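Local coordinates for protein glutamate receptor 1 (Adineta vaga, PDB 4IO2) that binds glutamate in the clamshell ligand-binding domain held here and, as part of the full receptor, probably gates an ion channel, at residues 163-168 / 175-180; 107-112 / 196-201; 9-14 / 55-60; 3-8 / 213-218; 42-47 / 235-240. All blocks are in the same frame, centred on the assembly; numbering follows the deposited sequence. Where two conformers were deposited one is given.

Interaction 1 (163-168 / 175-180). With GLU (glutamic acid), chain E.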
# COMPACT_ATOMS: atom_id res chain seq x y z
N GLN A 163 26.73 4.77 1.34
CA GLN A 163 28.08 4.90 0.80
C GLN A 163 28.94 3.69 1.12
O GLN A 163 29.67 3.21 0.25
CB GLN A 163 28.75 6.18 1.28
CG GLN A 163 30.01 6.52 0.51
CD GLN A 163 29.74 6.89 -0.93
OE1 GLN A 163 28.95 7.79 -1.21
NE2 GLN A 163 30.37 6.18 -1.85
N GLU A 164 28.86 3.16 2.34
CA GLU A 164 29.63 1.96 2.67
C GLU A 164 29.13 0.77 1.84
O GLU A 164 29.93 -0.09 1.43
CB GLU A 164 29.61 1.67 4.19
CG GLU A 164 30.90 1.08 4.70
CD GLU A 164 30.86 0.51 6.11
OE1 GLU A 164 29.90 0.78 6.85
OE2 GLU A 164 31.84 -0.18 6.49
N MET A 165 27.82 0.69 1.60
CA MET A 165 27.28 -0.38 0.77
C MET A 165 27.93 -0.29 -0.62
O MET A 165 28.43 -1.28 -1.14
CB MET A 165 25.76 -0.31 0.72
CG MET A 165 25.06 -1.38 -0.05
SD MET A 165 23.28 -1.20 0.11
CE MET A 165 22.96 0.40 -0.68
N TYR A 166 27.85 0.88 -1.27
CA TYR A 166 28.37 1.01 -2.64
C TYR A 166 29.87 0.69 -2.67
O TYR A 166 30.34 -0.10 -3.51
CB TYR A 166 28.14 2.43 -3.20
CG TYR A 166 26.71 2.94 -3.13
CD1 TYR A 166 25.63 2.13 -3.44
CD2 TYR A 166 26.45 4.22 -2.69
CE1 TYR A 166 24.34 2.61 -3.39
CE2 TYR A 166 25.16 4.71 -2.63
CZ TYR A 166 24.11 3.90 -2.95
OH TYR A 166 22.82 4.38 -2.86
N ASP A 167 30.61 1.27 -1.75
CA ASP A 167 32.07 1.09 -1.73
C ASP A 167 32.47 -0.37 -1.47
O ASP A 167 33.44 -0.87 -2.05
CB ASP A 167 32.69 1.99 -0.67
CG ASP A 167 32.56 3.47 -1.02
OD1 ASP A 167 32.18 3.79 -2.15
OD2 ASP A 167 32.84 4.32 -0.15
N SER A 168 31.73 -1.07 -0.63
CA SER A 168 32.08 -2.44 -0.30
C SER A 168 31.80 -3.39 -1.48
O SER A 168 32.52 -4.34 -1.69
CB SER A 168 31.31 -2.90 0.93
OG SER A 168 31.70 -2.15 2.05
N ASP A 175 29.37 -9.40 -1.94
CA ASP A 175 28.84 -9.70 -3.27
C ASP A 175 27.46 -9.14 -3.50
O ASP A 175 27.08 -8.91 -4.65
CB ASP A 175 28.83 -11.23 -3.49
CG ASP A 175 30.22 -11.83 -3.55
OD1 ASP A 175 31.12 -11.19 -4.15
OD2 ASP A 175 30.38 -12.90 -2.91
N VAL A 176 26.67 -8.95 -2.43
CA VAL A 176 25.30 -8.46 -2.57
C VAL A 176 24.96 -7.59 -1.37
O VAL A 176 25.54 -7.70 -0.29
CB VAL A 176 24.26 -9.59 -2.66
CG1 VAL A 176 24.45 -10.44 -3.89
CG2 VAL A 176 24.30 -10.47 -1.39
N SER A 177 23.99 -6.70 -1.57
CA SER A 177 23.24 -6.12 -0.45
C SER A 177 21.77 -6.02 -0.88
O SER A 177 21.40 -6.50 -1.96
CB SER A 177 23.80 -4.75 -0.08
OG SER A 177 23.23 -4.27 1.15
N PHE A 178 20.92 -5.45 0.00
CA PHE A 178 19.50 -5.25 -0.29
C PHE A 178 19.27 -3.75 -0.31
O PHE A 178 19.90 -2.99 0.45
CB PHE A 178 18.62 -5.78 0.86
CG PHE A 178 18.70 -7.26 1.13
CD1 PHE A 178 19.21 -8.14 0.20
CD2 PHE A 178 18.25 -7.77 2.35
CE1 PHE A 178 19.28 -9.49 0.48
CE2 PHE A 178 18.29 -9.11 2.62
CZ PHE A 178 18.81 -9.97 1.68
N MET A 179 18.35 -3.31 -1.14
CA MET A 179 18.01 -1.89 -1.26
C MET A 179 16.59 -1.74 -1.76
O MET A 179 16.13 -2.51 -2.58
CB MET A 179 19.01 -1.21 -2.17
CG MET A 179 18.86 0.28 -2.21
SD MET A 179 20.23 1.02 -3.20
CE MET A 179 19.84 2.78 -2.97
N ASP A 180 15.87 -0.78 -1.20
CA ASP A 180 14.54 -0.46 -1.70
C ASP A 180 14.57 -0.21 -3.20
O ASP A 180 15.48 0.42 -3.72
CB ASP A 180 14.01 0.81 -1.07
CG ASP A 180 13.68 0.68 0.41
OD1 ASP A 180 13.41 -0.46 0.90
OD2 ASP A 180 13.62 1.77 1.02
N GLU E . 13.14 2.11 3.72
CA GLU E . 14.20 1.51 4.54
C GLU E . 13.81 1.56 6.01
O GLU E . 12.85 2.29 6.37
CB GLU E . 15.55 2.21 4.35
CG GLU E . 16.10 2.25 2.92
CD GLU E . 16.55 0.91 2.34
OE1 GLU E . 16.58 -0.07 3.08
OE2 GLU E . 16.95 0.88 1.15
OXT GLU E . 14.46 0.86 6.82
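In this periplasmic-binding-protein-like, clamshell domain, the strand that ends at Asp180 delivers two groups to the bound glutamate. The backbone N of Asp180 points almost straight (177°) at ligand OE2, 3.1 Å away, while its carboxylate OD2 takes the ligand's amino N at 2.8 Å. Asn105 grips the other oxygen, OD1, so the carboxylate is fixed at both ends, and its negative charge would probably steady the ligand's ammonium group. Behind this first shell, Met179 sends an extended chain, CG anti to the backbone N, back toward helix 162-170. Its SD meets Met165 CE at 3.8 Å, the two chains crossing obliquely, and its CE arrives at the edge of the Tyr166 ring, 3.4 Å from OH. Met165, bent at chi3 (64°), also packs on the ligand-binding Arg136, which bonds Phe178 O. Farther back, Ser177 OG is hydrogen-bonded to Gly134 O and lies 3.2 Å from Met165 SD.

Interaction 2 (107-112 / 196-201)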
# COMPACT_ATOMS: atom_id res chain seq x y z
N MET A 107 11.98 -4.58 -2.03
CA MET A 107 13.44 -4.56 -2.07
C MET A 107 13.95 -5.37 -3.23
O MET A 107 13.26 -6.26 -3.74
CB MET A 107 14.09 -5.06 -0.76
CG MET A 107 13.74 -4.21 0.43
SD MET A 107 14.71 -4.66 1.89
CE MET A 107 13.86 -6.10 2.46
N ARG A 108 15.16 -5.01 -3.67
CA ARG A 108 15.90 -5.75 -4.66
C ARG A 108 17.28 -6.07 -4.18
O ARG A 108 17.78 -5.46 -3.26
CB ARG A 108 15.94 -5.02 -6.00
CG ARG A 108 14.50 -4.95 -6.60
CD ARG A 108 14.39 -4.99 -8.06
NE ARG A 108 15.00 -6.16 -8.64
CZ ARG A 108 15.33 -6.18 -9.91
NH1 ARG A 108 15.12 -5.08 -10.65
NH2 ARG A 108 15.91 -7.26 -10.42
N ILE A 109 17.86 -7.10 -4.78
CA ILE A 109 19.25 -7.42 -4.56
C ILE A 109 20.16 -6.53 -5.44
O ILE A 109 19.97 -6.46 -6.65
CB ILE A 109 19.50 -8.89 -4.87
CG1 ILE A 109 18.64 -9.79 -3.97
CG2 ILE A 109 21.01 -9.19 -4.72
CD1 ILE A 109 18.55 -11.25 -4.40
N LEU A 110 21.11 -5.85 -4.79
CA LEU A 110 22.11 -4.94 -5.41
C LEU A 110 23.45 -5.68 -5.47
O LEU A 110 23.87 -6.27 -4.50
CB LEU A 110 22.27 -3.67 -4.53
CG LEU A 110 23.26 -2.61 -5.02
CD1 LEU A 110 22.78 -1.96 -6.27
CD2 LEU A 110 23.49 -1.51 -3.93
N MET A 111 24.15 -5.52 -6.60
CA MET A 111 25.41 -6.24 -6.80
C MET A 111 26.22 -5.55 -7.89
O MET A 111 25.71 -4.69 -8.60
CB MET A 111 25.12 -7.67 -7.24
CG MET A 111 24.47 -7.82 -8.63
SD MET A 111 24.20 -9.57 -9.06
CE MET A 111 23.95 -9.51 -10.83
N ARG A 112 27.49 -5.94 -8.03
CA ARG A 112 28.29 -5.51 -9.18
C ARG A 112 27.76 -6.10 -10.46
O ARG A 112 27.35 -7.29 -10.49
CB ARG A 112 29.72 -6.00 -9.04
CG ARG A 112 30.50 -5.36 -7.90
CD ARG A 112 31.93 -5.99 -7.84
NE ARG A 112 31.90 -7.46 -7.67
CZ ARG A 112 31.73 -8.10 -6.51
NH1 ARG A 112 31.56 -7.41 -5.38
NH2 ARG A 112 31.68 -9.44 -6.47
N THR A 196 24.21 -2.99 -10.31
CA THR A 196 22.95 -3.42 -10.93
C THR A 196 22.06 -4.18 -9.93
O THR A 196 22.48 -4.47 -8.81
CB THR A 196 23.22 -4.27 -12.20
OG1 THR A 196 22.02 -4.34 -12.99
CG2 THR A 196 23.72 -5.68 -11.84
N LEU A 197 20.83 -4.48 -10.36
CA LEU A 197 19.86 -5.19 -9.55
C LEU A 197 19.61 -6.54 -10.17
O LEU A 197 19.73 -6.70 -11.39
CB LEU A 197 18.54 -4.40 -9.50
CG LEU A 197 18.72 -2.90 -9.17
CD1 LEU A 197 17.40 -2.18 -9.16
CD2 LEU A 197 19.40 -2.75 -7.82
N VAL A 198 19.24 -7.52 -9.35
CA VAL A 198 18.96 -8.88 -9.83
C VAL A 198 17.85 -9.54 -9.01
O VAL A 198 17.67 -9.23 -7.83
CB VAL A 198 20.25 -9.77 -9.82
CG1 VAL A 198 20.67 -10.14 -8.38
CG2 VAL A 198 20.09 -11.04 -10.71
N GLY A 199 17.12 -10.45 -9.64
CA GLY A 199 16.15 -11.26 -8.93
C GLY A 199 14.78 -10.62 -8.88
O GLY A 199 14.57 -9.47 -9.26
N GLU A 200 13.82 -11.38 -8.36
CA GLU A 200 12.49 -10.84 -8.15
C GLU A 200 12.50 -9.87 -6.99
O GLU A 200 13.32 -9.94 -6.08
CB GLU A 200 11.51 -11.97 -7.85
CG GLU A 200 11.38 -13.00 -8.96
CD GLU A 200 10.54 -14.17 -8.53
OE1 GLU A 200 9.76 -14.01 -7.55
OE2 GLU A 200 10.66 -15.26 -9.16
N ASP A 201 11.53 -8.97 -7.02
CA ASP A 201 11.28 -8.08 -5.90
C ASP A 201 10.94 -8.94 -4.67
O ASP A 201 10.44 -10.08 -4.82
CB ASP A 201 10.13 -7.11 -6.23
CG ASP A 201 10.27 -6.44 -7.63
OD1 ASP A 201 11.39 -6.32 -8.16
OD2 ASP A 201 9.24 -5.98 -8.19
O HOH W 1 15.59 -8.45 -6.44
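Strands 107-112 and 196-198 pair antiparallel, and the tight part of the contact is the end where their backbones bond. Met111 and Thr196 form a hydrogen-bonded pair, Met111 N to Thr196 O at 3.0 Å and Thr196 N to Met111 O at 2.8 Å, both donors nearly along the C=O axes. Two residues on, the Ile109-Val198 pair is held by Val198 N to Ile109 O. On the face of Ile109 and Met111, Val198 CG1 wedges between Met111 SD (3.6 Å) and Ile109 CG2 (3.8 Å); on the other face Leu110 CD1 meets Leu197 CD2. At Gly199 the chain turns a corner with phi 89°, where a CB would jam against the preceding carbonyl O, and the pairing gives way to looser, more exposed polar contacts. There a water accepts from Arg108 NE and Ile109 N and donates to Val198 O and Glu200 O. The Arg108 guanidinium lies with one face over Leu197 CB; Arg108 NH2 bonds Gly199 O weakly (2.8 Å), and Asp201 OD1 forms a long salt bridge to Arg108 NE (3.6 Å), well out of the guanidinium plane, so by charge alone. Helix 181-190 packs on Arg108, Leu110 and Leu197, while strand 177-180, whose Asp180 binds the glutamate, extends this antiparallel sheet beyond strand 103-112.

Interaction 3 (9-14 / 55-60); sequences TLRIGV and VADVQL
Val55 opens the strand beside Thr9, its CB 3.6 Å from Thr9 OG1, and its carbonyl O takes Leu10 N nearly along the C=O axis at 2.9 Å. Ala56 turns to the opposite face, where its CB receives the tip of Ile12, CD1. Asp57 bonds strand 9-14 twice through its backbone: its N bonds Leu10 O, and its O takes Ile12 N in an almost straight bond (171°), the donor above the carbonyl plane. The Asp57 side chain, CG anti to the backbone N, runs alongside Arg11, OD2 touching Arg11 CG at 3.6 Å, while OD1 accepts Gln59 NE2 at 2.9 Å. An alanine here removes the acceptor of Gln59 NE2 and would probably leave that amide less firmly held. The Arg11 guanidinium leads away to Asp80 and Gly77 O, leaving its NE 5.9 Å from Asp57 OD2. Val58 sets CG1 against Val14 CG2 on the face covered by Ile45 of helix 40-52. Gln59 N then bonds Ile12 O at 2.8 Å and its O takes Val14 N, before Leu60 CD1 reaches Val14 CG2. Strand 9-14, helix 40-52 and strand 55-60 make a beta-alpha-beta crossover. Its chemistry implies a two-sided sheet: the apolar face of Ile12, Val14 and Val58 is packed beneath the helix, and the other face, mostly polar, Val55 excepted, is turned toward the surface.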
# COMPACT_ATOMS: atom_id res chain seq x y z
N THR A 9 2.60 24.56 14.08
CA THR A 9 3.95 24.29 13.63
C THR A 9 4.30 22.82 13.83
O THR A 9 4.11 22.28 14.91
CB THR A 9 4.99 25.18 14.38
OG1 THR A 9 4.72 26.55 14.10
CG2 THR A 9 6.42 24.84 13.95
N LEU A 10 4.78 22.19 12.76
CA LEU A 10 5.28 20.82 12.82
C LEU A 10 6.76 20.78 12.61
O LEU A 10 7.26 21.26 11.59
CB LEU A 10 4.68 19.97 11.72
CG LEU A 10 3.21 19.67 11.84
CD1 LEU A 10 2.81 18.89 10.60
CD2 LEU A 10 2.90 18.95 13.12
N ARG A 11 7.46 20.18 13.55
CA ARG A 11 8.87 19.81 13.38
C ARG A 11 8.90 18.51 12.57
O ARG A 11 8.44 17.45 13.03
CB ARG A 11 9.57 19.60 14.72
CG ARG A 11 9.61 20.82 15.63
CD ARG A 11 10.04 20.43 17.05
NE ARG A 11 9.14 19.40 17.56
CZ ARG A 11 9.43 18.48 18.48
NH1 ARG A 11 10.60 18.47 19.11
NH2 ARG A 11 8.52 17.58 18.77
N ILE A 12 9.41 18.60 11.34
CA ILE A 12 9.36 17.51 10.36
C ILE A 12 10.76 16.95 10.15
O ILE A 12 11.60 17.63 9.58
CB ILE A 12 8.80 17.97 9.02
CG1 ILE A 12 7.45 18.63 9.19
CG2 ILE A 12 8.76 16.79 8.03
CD1 ILE A 12 6.82 19.17 7.90
N GLY A 13 11.01 15.75 10.66
CA GLY A 13 12.29 15.09 10.45
C GLY A 13 12.36 14.50 9.04
O GLY A 13 11.39 13.87 8.57
N VAL A 14 13.50 14.74 8.38
CA VAL A 14 13.79 14.18 7.08
C VAL A 14 15.16 13.55 7.15
O VAL A 14 15.94 13.81 8.07
CB VAL A 14 13.68 15.22 5.93
CG1 VAL A 14 12.27 15.81 5.82
CG2 VAL A 14 14.68 16.34 6.04
N VAL A 55 2.63 25.14 9.67
CA VAL A 55 3.92 25.79 9.47
C VAL A 55 4.99 24.69 9.53
O VAL A 55 5.06 23.94 10.51
CB VAL A 55 4.16 26.87 10.53
CG1 VAL A 55 5.53 27.50 10.38
CG2 VAL A 55 3.07 27.97 10.40
N ALA A 56 5.79 24.60 8.48
CA ALA A 56 6.79 23.55 8.36
C ALA A 56 8.13 23.97 8.93
O ALA A 56 8.73 24.95 8.50
CB ALA A 56 6.96 23.15 6.92
N ASP A 57 8.58 23.23 9.92
CA ASP A 57 9.94 23.36 10.46
C ASP A 57 10.73 22.09 10.11
O ASP A 57 10.71 21.10 10.84
CB ASP A 57 9.87 23.61 11.97
CG ASP A 57 11.24 23.63 12.64
OD1 ASP A 57 12.25 23.78 11.92
OD2 ASP A 57 11.29 23.53 13.89
N VAL A 58 11.37 22.12 8.96
CA VAL A 58 11.99 20.93 8.37
C VAL A 58 13.39 20.76 8.97
O VAL A 58 14.19 21.69 8.93
CB VAL A 58 12.06 21.03 6.86
CG1 VAL A 58 12.81 19.84 6.28
CG2 VAL A 58 10.68 21.15 6.26
N GLN A 59 13.65 19.60 9.55
CA GLN A 59 14.89 19.32 10.24
C GLN A 59 15.54 18.06 9.67
O GLN A 59 14.99 16.97 9.77
CB GLN A 59 14.62 19.14 11.73
CG GLN A 59 14.10 20.38 12.42
CD GLN A 59 15.18 21.42 12.65
OE1 GLN A 59 16.34 21.08 12.83
NE2 GLN A 59 14.80 22.69 12.63
N LEU A 60 16.71 18.22 9.07
CA LEU A 60 17.48 17.09 8.56
C LEU A 60 18.11 16.31 9.71
O LEU A 60 18.80 16.89 10.58
CB LEU A 60 18.56 17.61 7.63
CG LEU A 60 19.53 16.60 6.99
CD1 LEU A 60 18.77 15.65 6.07
CD2 LEU A 60 20.65 17.35 6.26

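Interaction 4 (3-8 / 213-218); sequences ARLKGI and KEWLYA
Two irregular segments meet through a single backbone bond, Ala3 N to Leu216 O at 3.1 Å, the donor standing above the carbonyl plane, with a type II turn at Leu5-Ile8 and a type I turn at Trp215-Ala218. Tyr217 carries most of the contact. Leu5 lays CD2 over one face of the Tyr217 ring, a CH-pi contact 3.5 Å from the centroid and only 16° off the normal, while Leu216 CB lies over the opposite face. The ring's edge is used as well: Ala3 O sits near its plane, 3.2 Å from Tyr217 CD1. At the phenol end, Tyr217 OH touches Ile8 CG1 at 3.8 Å. Ala3 CB fills the corner between Tyr217 CE1 and Leu216 CG, 3.6 and 3.7 Å away. The other branch of Leu5, CD1, reaches Trp215 CH2 at 4.0 Å, the two side chains crossing at about a right angle. Leu5 N is further tied to Asp220 of helix 218-230, and Glu214 bonds Gly1 of the second subunit. Far from the glutamate site, this is surface packing: the N-terminal arm leading into strand 9-14 lies against the loop that starts helix 218-230, Tyr217 being that helix's N-cap residue, within a periplasmic-binding-protein-like fold.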
# COMPACT_ATOMS: atom_id res chain seq x y z
N ALA A 3 -7.99 17.13 15.77
CA ALA A 3 -7.83 18.54 15.46
C ALA A 3 -7.22 18.68 14.08
O ALA A 3 -6.56 17.74 13.57
CB ALA A 3 -6.92 19.22 16.48
N ARG A 4 -7.41 19.85 13.49
CA ARG A 4 -6.76 20.21 12.23
C ARG A 4 -5.38 20.84 12.44
O ARG A 4 -5.12 21.47 13.46
CB ARG A 4 -7.64 21.21 11.46
CG ARG A 4 -9.04 20.70 11.11
CD ARG A 4 -9.02 19.80 9.88
NE ARG A 4 -10.39 19.49 9.45
CZ ARG A 4 -11.11 20.23 8.61
NH1 ARG A 4 -10.60 21.34 8.08
NH2 ARG A 4 -12.35 19.86 8.30
N LEU A 5 -4.51 20.67 11.45
CA LEU A 5 -3.14 21.16 11.51
C LEU A 5 -3.00 22.65 11.11
O LEU A 5 -1.94 23.22 11.24
CB LEU A 5 -2.22 20.27 10.68
CG LEU A 5 -1.80 18.99 11.44
CD1 LEU A 5 -1.14 17.99 10.51
CD2 LEU A 5 -0.80 19.40 12.54
N LYS A 6 -4.07 23.30 10.64
CA LYS A 6 -3.98 24.70 10.22
C LYS A 6 -3.42 25.61 11.31
O LYS A 6 -3.95 25.65 12.42
CB LYS A 6 -5.33 25.23 9.77
CG LYS A 6 -5.20 26.64 9.17
CD LYS A 6 -6.47 27.11 8.52
CE LYS A 6 -6.31 28.54 8.05
NZ LYS A 6 -7.62 29.13 7.67
N GLY A 7 -2.36 26.34 10.98
CA GLY A 7 -1.70 27.26 11.89
C GLY A 7 -0.72 26.61 12.88
O GLY A 7 -0.07 27.33 13.64
N ILE A 8 -0.64 25.29 12.90
CA ILE A 8 0.19 24.58 13.86
C ILE A 8 1.57 24.40 13.27
O ILE A 8 1.70 24.09 12.09
CB ILE A 8 -0.40 23.18 14.15
CG1 ILE A 8 -1.84 23.30 14.71
CG2 ILE A 8 0.52 22.35 15.02
CD1 ILE A 8 -1.93 24.08 16.01
N LYS A 213 2.05 7.72 18.30
CA LYS A 213 0.87 6.91 18.50
C LYS A 213 -0.26 7.78 19.04
O LYS A 213 -0.03 8.75 19.76
CB LYS A 213 1.18 5.78 19.47
CG LYS A 213 2.10 4.73 18.84
CD LYS A 213 2.17 3.50 19.71
CE LYS A 213 2.98 3.73 20.94
NZ LYS A 213 3.03 2.45 21.75
N GLU A 214 -1.48 7.43 18.67
CA GLU A 214 -2.68 8.12 19.16
C GLU A 214 -2.64 9.64 18.92
O GLU A 214 -3.03 10.42 19.78
CB GLU A 214 -2.93 7.79 20.65
CG GLU A 214 -3.15 6.30 20.85
CD GLU A 214 -3.23 5.89 22.28
OE1 GLU A 214 -3.71 6.71 23.10
OE2 GLU A 214 -2.80 4.75 22.58
N TRP A 215 -2.19 10.06 17.74
CA TRP A 215 -1.93 11.47 17.45
C TRP A 215 -3.20 12.24 17.18
O TRP A 215 -4.05 11.79 16.43
CB TRP A 215 -1.07 11.54 16.19
CG TRP A 215 -0.38 12.81 15.90
CD1 TRP A 215 0.27 13.63 16.78
CD2 TRP A 215 -0.19 13.37 14.62
NE1 TRP A 215 0.87 14.68 16.11
CE2 TRP A 215 0.60 14.53 14.77
CE3 TRP A 215 -0.59 12.98 13.32
CZ2 TRP A 215 0.97 15.31 13.68
CZ3 TRP A 215 -0.24 13.75 12.28
CH2 TRP A 215 0.55 14.91 12.45
N LEU A 216 -3.25 13.44 17.73
CA LEU A 216 -4.39 14.33 17.60
C LEU A 216 -4.75 14.68 16.15
O LEU A 216 -5.90 14.89 15.82
CB LEU A 216 -4.07 15.62 18.38
CG LEU A 216 -5.12 16.71 18.49
CD1 LEU A 216 -6.33 16.18 19.23
CD2 LEU A 216 -4.56 17.98 19.18
N TYR A 217 -3.75 14.70 15.28
CA TYR A 217 -3.91 15.17 13.92
C TYR A 217 -3.99 14.04 12.88
O TYR A 217 -3.88 14.30 11.69
CB TYR A 217 -2.78 16.15 13.59
CG TYR A 217 -2.64 17.33 14.58
CD1 TYR A 217 -3.55 18.37 14.59
CD2 TYR A 217 -1.58 17.38 15.49
CE1 TYR A 217 -3.43 19.42 15.47
CE2 TYR A 217 -1.45 18.44 16.37
CZ TYR A 217 -2.39 19.44 16.36
OH TYR A 217 -2.26 20.50 17.22
N ALA A 218 -4.17 12.78 13.31
CA ALA A 218 -4.06 11.63 12.41
C ALA A 218 -4.99 11.71 11.22
O ALA A 218 -4.58 11.48 10.06
CB ALA A 218 -4.25 10.31 13.17

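Interaction 5 (42-47 / 235-240); sequences LDLIEY and DNLKKK
Asp43 lies on helix 40-52 where segments 42-47 and 235-240 run nearly antiparallel, at 155°. Asp43 CB touches Leu237 CD2 at 3.5 Å, and chi1 of -70° swings CG beside the backbone N. From there Asp43 OD2 meets Lys240 NZ tip to tip at 2.8 Å, a salt bridge on the syn lone pair, and also accepts Trp241 NE1; OD1 accepts a hydrogen bond from a water that is bonded, weakly, to the same NZ. The extended Lys240 chain spans the gap to get there. An alanine here takes away the acceptor shared by Lys240 and Trp241 and would probably loosen the junction. Leu237 is the wedge between the helices: CD1 packs on Leu44 CB, and CD2 lies at the edge of the Tyr47 ring, 3.8 Å from CE2. Beyond it a second water links Tyr47 OH with Asn236 ND2. In this periplasmic-binding-protein-like fold helix 233-242, near the C terminus, thus packs back on helix 40-52, while Leu228 of helix 218-230 covers Leu44 and Tyr47, and Ile45 packs against strand 9-14.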
# COMPACT_ATOMS: atom_id res chain seq x y z
N LEU A 42 10.67 17.10 -0.07
CA LEU A 42 10.51 18.55 0.11
C LEU A 42 9.31 19.05 -0.70
O LEU A 42 8.52 19.88 -0.22
CB LEU A 42 11.79 19.28 -0.29
CG LEU A 42 12.97 19.19 0.70
CD1 LEU A 42 12.65 19.85 2.05
CD2 LEU A 42 13.47 17.75 0.93
N ASP A 43 9.13 18.51 -1.91
CA ASP A 43 7.97 18.90 -2.69
C ASP A 43 6.67 18.40 -2.03
O ASP A 43 5.63 19.09 -2.03
CB ASP A 43 8.03 18.36 -4.14
CG ASP A 43 9.08 19.02 -4.99
OD1 ASP A 43 9.74 20.00 -4.57
OD2 ASP A 43 9.17 18.58 -6.17
N LEU A 44 6.69 17.19 -1.50
CA LEU A 44 5.53 16.64 -0.82
C LEU A 44 5.15 17.52 0.40
O LEU A 44 3.96 17.80 0.62
CB LEU A 44 5.80 15.18 -0.39
CG LEU A 44 4.70 14.54 0.44
CD1 LEU A 44 3.34 14.54 -0.28
CD2 LEU A 44 5.11 13.16 0.85
N ILE A 45 6.13 17.94 1.20
CA ILE A 45 5.86 18.81 2.33
C ILE A 45 5.15 20.09 1.85
O ILE A 45 4.22 20.54 2.48
CB ILE A 45 7.18 19.15 3.07
CG1 ILE A 45 7.67 17.92 3.83
CG2 ILE A 45 7.00 20.32 4.02
CD1 ILE A 45 9.16 17.99 4.26
N GLU A 46 5.61 20.68 0.76
CA GLU A 46 4.97 21.87 0.23
C GLU A 46 3.52 21.61 -0.21
O GLU A 46 2.64 22.44 0.04
CB GLU A 46 5.79 22.45 -0.91
CG GLU A 46 5.22 23.70 -1.54
CD GLU A 46 4.95 24.82 -0.54
OE1 GLU A 46 5.58 24.84 0.55
OE2 GLU A 46 4.10 25.69 -0.84
N TYR A 47 3.25 20.49 -0.87
CA TYR A 47 1.87 20.20 -1.29
C TYR A 47 0.99 20.02 -0.06
O TYR A 47 -0.13 20.52 0.01
CB TYR A 47 1.82 18.89 -2.09
CG TYR A 47 2.12 19.02 -3.57
CD1 TYR A 47 1.22 19.64 -4.42
CD2 TYR A 47 3.28 18.48 -4.12
CE1 TYR A 47 1.48 19.73 -5.77
CE2 TYR A 47 3.54 18.58 -5.48
CZ TYR A 47 2.64 19.21 -6.29
OH TYR A 47 2.85 19.34 -7.67
N ASP A 235 1.69 10.47 -7.93
CA ASP A 235 2.22 9.89 -9.15
C ASP A 235 3.06 10.93 -9.90
O ASP A 235 4.13 10.59 -10.43
CB ASP A 235 1.12 9.40 -10.07
CG ASP A 235 0.51 8.09 -9.62
OD1 ASP A 235 1.05 7.45 -8.69
OD2 ASP A 235 -0.52 7.70 -10.21
N ASN A 236 2.61 12.18 -9.95
CA ASN A 236 3.38 13.22 -10.63
C ASN A 236 4.72 13.46 -9.98
O ASN A 236 5.74 13.63 -10.65
CB ASN A 236 2.62 14.56 -10.60
CG ASN A 236 1.33 14.54 -11.36
OD1 ASN A 236 1.08 13.68 -12.22
ND2 ASN A 236 0.48 15.54 -11.05
N LEU A 237 4.74 13.42 -8.66
CA LEU A 237 5.97 13.63 -7.92
C LEU A 237 6.94 12.50 -8.14
O LEU A 237 8.15 12.73 -8.30
CB LEU A 237 5.69 13.75 -6.42
CG LEU A 237 5.21 15.09 -5.93
CD1 LEU A 237 4.93 15.00 -4.44
CD2 LEU A 237 6.31 16.12 -6.23
N LYS A 238 6.43 11.27 -8.15
CA LYS A 238 7.29 10.13 -8.40
C LYS A 238 7.94 10.25 -9.79
O LYS A 238 9.15 10.04 -9.95
CB LYS A 238 6.54 8.81 -8.20
CG LYS A 238 7.46 7.59 -8.26
CD LYS A 238 6.69 6.31 -8.01
CE LYS A 238 6.35 6.17 -6.52
NZ LYS A 238 5.62 4.90 -6.21
N LYS A 239 7.13 10.57 -10.80
CA LYS A 239 7.64 10.72 -12.15
C LYS A 239 8.70 11.82 -12.22
O LYS A 239 9.79 11.63 -12.79
CB LYS A 239 6.51 10.99 -13.15
CG LYS A 239 6.96 11.29 -14.59
CD LYS A 239 5.78 11.53 -15.52
CE LYS A 239 6.22 11.89 -16.96
NZ LYS A 239 5.10 11.92 -17.94
N LYS A 240 8.43 12.95 -11.58
CA LYS A 240 9.35 14.09 -11.61
C LYS A 240 10.75 13.73 -11.10
O LYS A 240 11.75 14.08 -11.69
CB LYS A 240 8.79 15.26 -10.78
CG LYS A 240 9.74 16.43 -10.62
CD LYS A 240 9.15 17.56 -9.79
CE LYS A 240 10.19 18.66 -9.57
NZ LYS A 240 9.67 19.76 -8.70
O HOH W 2 10.15 21.76 -6.70
O HOH W 3 1.71 17.78 -9.71

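Overall arrangement
From the N terminus, the arm 3-8 meets 213-218, so interaction 4 closes a long loop that contains interactions 1, 2 and 3 entire. Interaction 3 closes first, joining 9-14 to 55-60, and touches interaction 4 where Ile8 O meets Val55 N. Segment 42-47 of helix 40-52 lies between those strands in sequence, but its partner 235-240 comes near the C terminus, so interaction 5 crosses both 3 and 4 and also encloses 1 and 2; Ile45 ties it to the sheet. Interaction 2 then brackets interaction 1, and the two share a sheet through strands 103-112 and 177-180. Interactions 1 and 2 lie on the same side of the chain's centre; interactions 3 and 4 lie across it, about 29 to 39 Å away between centres.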